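Local coordinates for hypothetical protein ylbA (Escherichia coli, PDB 1RC6) that hydrolyses (S)-ureidoglycine to (S)-ureidoglycolate and ammonia in allantoin degradation, using manganese as cofactor, at residues A[76-86]-A[129-137]. Sequence-based numbering, arbitrary orientation.
Sequences FGGEGIETFLY and IFLYKRRYV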
# COMPACT_ATOMS: atom_id res chain seq x y z
N PHE A 76 -5.95 -15.29 1.89
CA PHE A 76 -5.93 -14.01 2.57
C PHE A 76 -7.26 -13.29 2.77
O PHE A 76 -7.58 -12.88 3.90
CB PHE A 76 -4.95 -13.07 1.86
CG PHE A 76 -4.90 -11.68 2.45
CD1 PHE A 76 -4.71 -11.50 3.82
CD2 PHE A 76 -5.03 -10.56 1.64
CE1 PHE A 76 -4.65 -10.22 4.37
CE2 PHE A 76 -4.97 -9.27 2.17
CZ PHE A 76 -4.78 -9.10 3.54
N GLY A 77 -8.04 -13.13 1.71
CA GLY A 77 -9.30 -12.42 1.85
C GLY A 77 -10.26 -12.65 3.03
O GLY A 77 -9.86 -12.72 4.19
N GLY A 78 -11.55 -12.75 2.71
CA GLY A 78 -12.58 -12.96 3.72
C GLY A 78 -13.91 -12.46 3.18
O GLY A 78 -13.93 -11.67 2.23
N GLU A 79 -15.02 -12.89 3.76
CA GLU A 79 -16.34 -12.46 3.29
C GLU A 79 -16.55 -10.96 3.39
O GLU A 79 -16.30 -10.35 4.43
CB GLU A 79 -17.45 -13.19 4.06
CG GLU A 79 -17.67 -14.64 3.61
CD GLU A 79 -17.99 -14.74 2.12
OE1 GLU A 79 -19.01 -14.15 1.70
OE2 GLU A 79 -17.22 -15.40 1.38
N GLY A 80 -17.03 -10.36 2.30
CA GLY A 80 -17.27 -8.93 2.28
C GLY A 80 -15.99 -8.11 2.38
O GLY A 80 -16.02 -6.90 2.60
N ILE A 81 -14.85 -8.78 2.21
CA ILE A 81 -13.56 -8.13 2.31
C ILE A 81 -12.83 -8.12 0.98
O ILE A 81 -12.67 -9.18 0.36
CB ILE A 81 -12.69 -8.86 3.35
CG1 ILE A 81 -13.26 -8.59 4.75
CG2 ILE A 81 -11.24 -8.44 3.23
CD1 ILE A 81 -12.56 -9.33 5.83
N GLU A 82 -12.41 -6.94 0.52
CA GLU A 82 -11.67 -6.84 -0.74
C GLU A 82 -10.18 -6.69 -0.39
O GLU A 82 -9.84 -6.12 0.65
CB GLU A 82 -12.17 -5.65 -1.58
CG GLU A 82 -12.03 -4.29 -0.92
CD GLU A 82 -12.72 -3.17 -1.70
OE1 GLU A 82 -12.71 -3.21 -2.96
OE2 GLU A 82 -13.26 -2.25 -1.07
N THR A 83 -9.30 -7.20 -1.25
CA THR A 83 -7.87 -7.12 -0.97
C THR A 83 -7.06 -6.65 -2.15
O THR A 83 -7.54 -6.66 -3.28
CB THR A 83 -7.31 -8.48 -0.54
OG1 THR A 83 -7.44 -9.40 -1.62
CG2 THR A 83 -8.06 -9.01 0.67
N PHE A 84 -5.82 -6.26 -1.88
CA PHE A 84 -4.92 -5.78 -2.92
C PHE A 84 -3.49 -6.11 -2.56
O PHE A 84 -3.05 -5.87 -1.43
CB PHE A 84 -5.09 -4.27 -3.09
CG PHE A 84 -4.09 -3.63 -4.00
CD1 PHE A 84 -2.84 -3.26 -3.53
CD2 PHE A 84 -4.38 -3.43 -5.35
CE1 PHE A 84 -1.89 -2.69 -4.39
CE2 PHE A 84 -3.44 -2.87 -6.22
CZ PHE A 84 -2.20 -2.50 -5.73
N LEU A 85 -2.74 -6.65 -3.51
CA LEU A 85 -1.36 -7.01 -3.27
C LEU A 85 -0.45 -6.33 -4.29
O LEU A 85 -0.81 -6.21 -5.45
CB LEU A 85 -1.19 -8.54 -3.37
CG LEU A 85 0.22 -9.14 -3.22
CD1 LEU A 85 0.12 -10.64 -2.98
CD2 LEU A 85 1.04 -8.85 -4.45
N TYR A 86 0.72 -5.88 -3.85
CA TYR A 86 1.67 -5.22 -4.73
C TYR A 86 3.07 -5.75 -4.48
O TYR A 86 3.57 -5.71 -3.36
CB TYR A 86 1.65 -3.71 -4.52
CG TYR A 86 2.69 -2.99 -5.33
CD1 TYR A 86 2.41 -2.54 -6.61
CD2 TYR A 86 3.98 -2.81 -4.83
CE1 TYR A 86 3.38 -1.93 -7.39
CE2 TYR A 86 4.96 -2.21 -5.60
CZ TYR A 86 4.66 -1.77 -6.89
OH TYR A 86 5.65 -1.23 -7.68
N ILE A 129 6.45 -7.96 -0.33
CA ILE A 129 5.09 -7.61 -0.72
C ILE A 129 4.39 -6.54 0.13
O ILE A 129 4.72 -6.33 1.30
CB ILE A 129 4.26 -8.93 -0.76
CG1 ILE A 129 3.68 -9.10 -2.14
CG2 ILE A 129 3.24 -9.00 0.34
CD1 ILE A 129 4.76 -9.33 -3.20
N PHE A 130 3.44 -5.84 -0.48
CA PHE A 130 2.64 -4.82 0.21
C PHE A 130 1.21 -5.32 0.16
O PHE A 130 0.68 -5.55 -0.92
CB PHE A 130 2.71 -3.47 -0.49
CG PHE A 130 1.77 -2.45 0.08
CD1 PHE A 130 1.96 -1.95 1.36
CD2 PHE A 130 0.65 -2.04 -0.63
CE1 PHE A 130 1.06 -1.06 1.92
CE2 PHE A 130 -0.26 -1.15 -0.09
CZ PHE A 130 -0.06 -0.65 1.19
N LEU A 131 0.57 -5.48 1.31
CA LEU A 131 -0.80 -5.98 1.38
C LEU A 131 -1.77 -4.97 1.91
O LEU A 131 -1.42 -4.13 2.73
CB LEU A 131 -0.87 -7.22 2.25
CG LEU A 131 -0.66 -8.55 1.54
CD1 LEU A 131 -0.76 -9.65 2.56
CD2 LEU A 131 -1.69 -8.72 0.41
N TYR A 132 -3.02 -5.10 1.47
CA TYR A 132 -4.07 -4.17 1.87
C TYR A 132 -5.43 -4.83 1.83
O TYR A 132 -5.71 -5.64 0.94
CB TYR A 132 -4.05 -2.97 0.92
CG TYR A 132 -5.15 -1.96 1.15
CD1 TYR A 132 -6.44 -2.18 0.68
CD2 TYR A 132 -4.88 -0.75 1.79
CE1 TYR A 132 -7.44 -1.21 0.84
CE2 TYR A 132 -5.87 0.22 1.95
CZ TYR A 132 -7.14 -0.02 1.47
OH TYR A 132 -8.11 0.97 1.57
N LYS A 133 -6.27 -4.50 2.80
CA LYS A 133 -7.61 -5.06 2.83
C LYS A 133 -8.55 -4.07 3.49
O LYS A 133 -8.14 -3.30 4.34
CB LYS A 133 -7.64 -6.38 3.60
CG LYS A 133 -7.44 -6.22 5.11
CD LYS A 133 -7.74 -7.52 5.86
CE LYS A 133 -7.50 -7.35 7.34
NZ LYS A 133 -7.84 -8.57 8.12
N ARG A 134 -9.82 -4.10 3.09
CA ARG A 134 -10.84 -3.23 3.67
C ARG A 134 -12.19 -3.90 3.47
O ARG A 134 -12.31 -4.85 2.70
CB ARG A 134 -10.86 -1.85 3.00
CG ARG A 134 -11.44 -1.83 1.62
CD ARG A 134 -11.47 -0.44 1.02
NE ARG A 134 -12.34 0.48 1.76
CZ ARG A 134 -11.89 1.49 2.49
NH1 ARG A 134 -10.58 1.73 2.58
NH2 ARG A 134 -12.74 2.27 3.15
N ARG A 135 -13.20 -3.43 4.18
CA ARG A 135 -14.53 -3.99 4.05
C ARG A 135 -15.23 -3.28 2.89
O ARG A 135 -15.50 -2.07 2.94
CB ARG A 135 -15.30 -3.82 5.36
CG ARG A 135 -16.67 -4.48 5.37
CD ARG A 135 -16.97 -5.09 6.74
NE ARG A 135 -16.86 -4.12 7.83
CZ ARG A 135 -16.98 -4.43 9.12
NH1 ARG A 135 -17.20 -5.68 9.50
NH2 ARG A 135 -16.86 -3.48 10.05
N TYR A 136 -15.49 -4.03 1.83
CA TYR A 136 -16.13 -3.49 0.64
C TYR A 136 -17.55 -2.94 0.84
O TYR A 136 -18.35 -3.50 1.58
CB TYR A 136 -16.14 -4.54 -0.45
CG TYR A 136 -16.88 -4.10 -1.69
CD1 TYR A 136 -18.19 -4.50 -1.92
CD2 TYR A 136 -16.27 -3.26 -2.61
CE1 TYR A 136 -18.88 -4.07 -3.05
CE2 TYR A 136 -16.95 -2.81 -3.74
CZ TYR A 136 -18.25 -3.22 -3.96
OH TYR A 136 -18.91 -2.78 -5.09
N VAL A 137 -17.85 -1.84 0.15
CA VAL A 137 -19.18 -1.24 0.26
C VAL A 137 -19.95 -1.36 -1.05
O VAL A 137 -19.67 -0.66 -2.03
CB VAL A 137 -19.11 0.22 0.66
CG1 VAL A 137 -20.50 0.82 0.62
CG2 VAL A 137 -18.54 0.34 2.05
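The backbone N of Tyr-86 donates to Phe-130 O at 2.9 Å, and Phe-130 N returns the bond to Tyr-86 O. Two further hydrogen-bonded pairs follow, Phe-84 with Tyr-132 and Glu-82 with Arg-134. Together they zip strands 81-86 and 129-135 into an antiparallel pair, with Tyr-132 N to Phe-84 O a weak member. Past the strand ends, Tyr-136 N bonds to Gly-80 O, which belongs to the type II turn Gly-78 to Ile-81.

Glu-82 and Arg-134 lie side by side on one face. Glu-82 OE2 lies alongside the Arg-134 chain but 4.0 Å from Arg-134 NE, too far for a salt bridge. The carboxylate also meets the edge of the Tyr-136 ring, the two planes 83° apart. Its OE1 bonds to the Tyr-110 hydroxyl. Arg-134 bends at chi3 (-63°), and its NH1 reaches Tyr-132 OH at 2.8 Å, in the guanidinium plane. NH2 bonds to Ser-58 OG. A leucine in place of Arg-134 would probably leave the Tyr-132 hydroxyl and Ser-58 OG without this donor, and would take the arginine's charge away from Glu-82.

On the other face, Leu-131, Leu-85 and Phe-76 form an apolar cluster. Leu-131 CD1 makes a CH-pi contact over one face of the Phe-76 ring, 4.2 Å from its centroid, while CD2 touches Leu-85 CB. Leu-85 CD2 packs on neighbouring Ile-129 CG1 at 3.5 Å.

Both strands are interior to a six-stranded antiparallel sheet of the N-terminal cupin domain. Strand 60-67 flanks 127-135, and strand 107-111 flanks 81-89. The Glu-82, Phe-84, Tyr-132 and Arg-134 face packs on strand 179-186 of the second cupin domain.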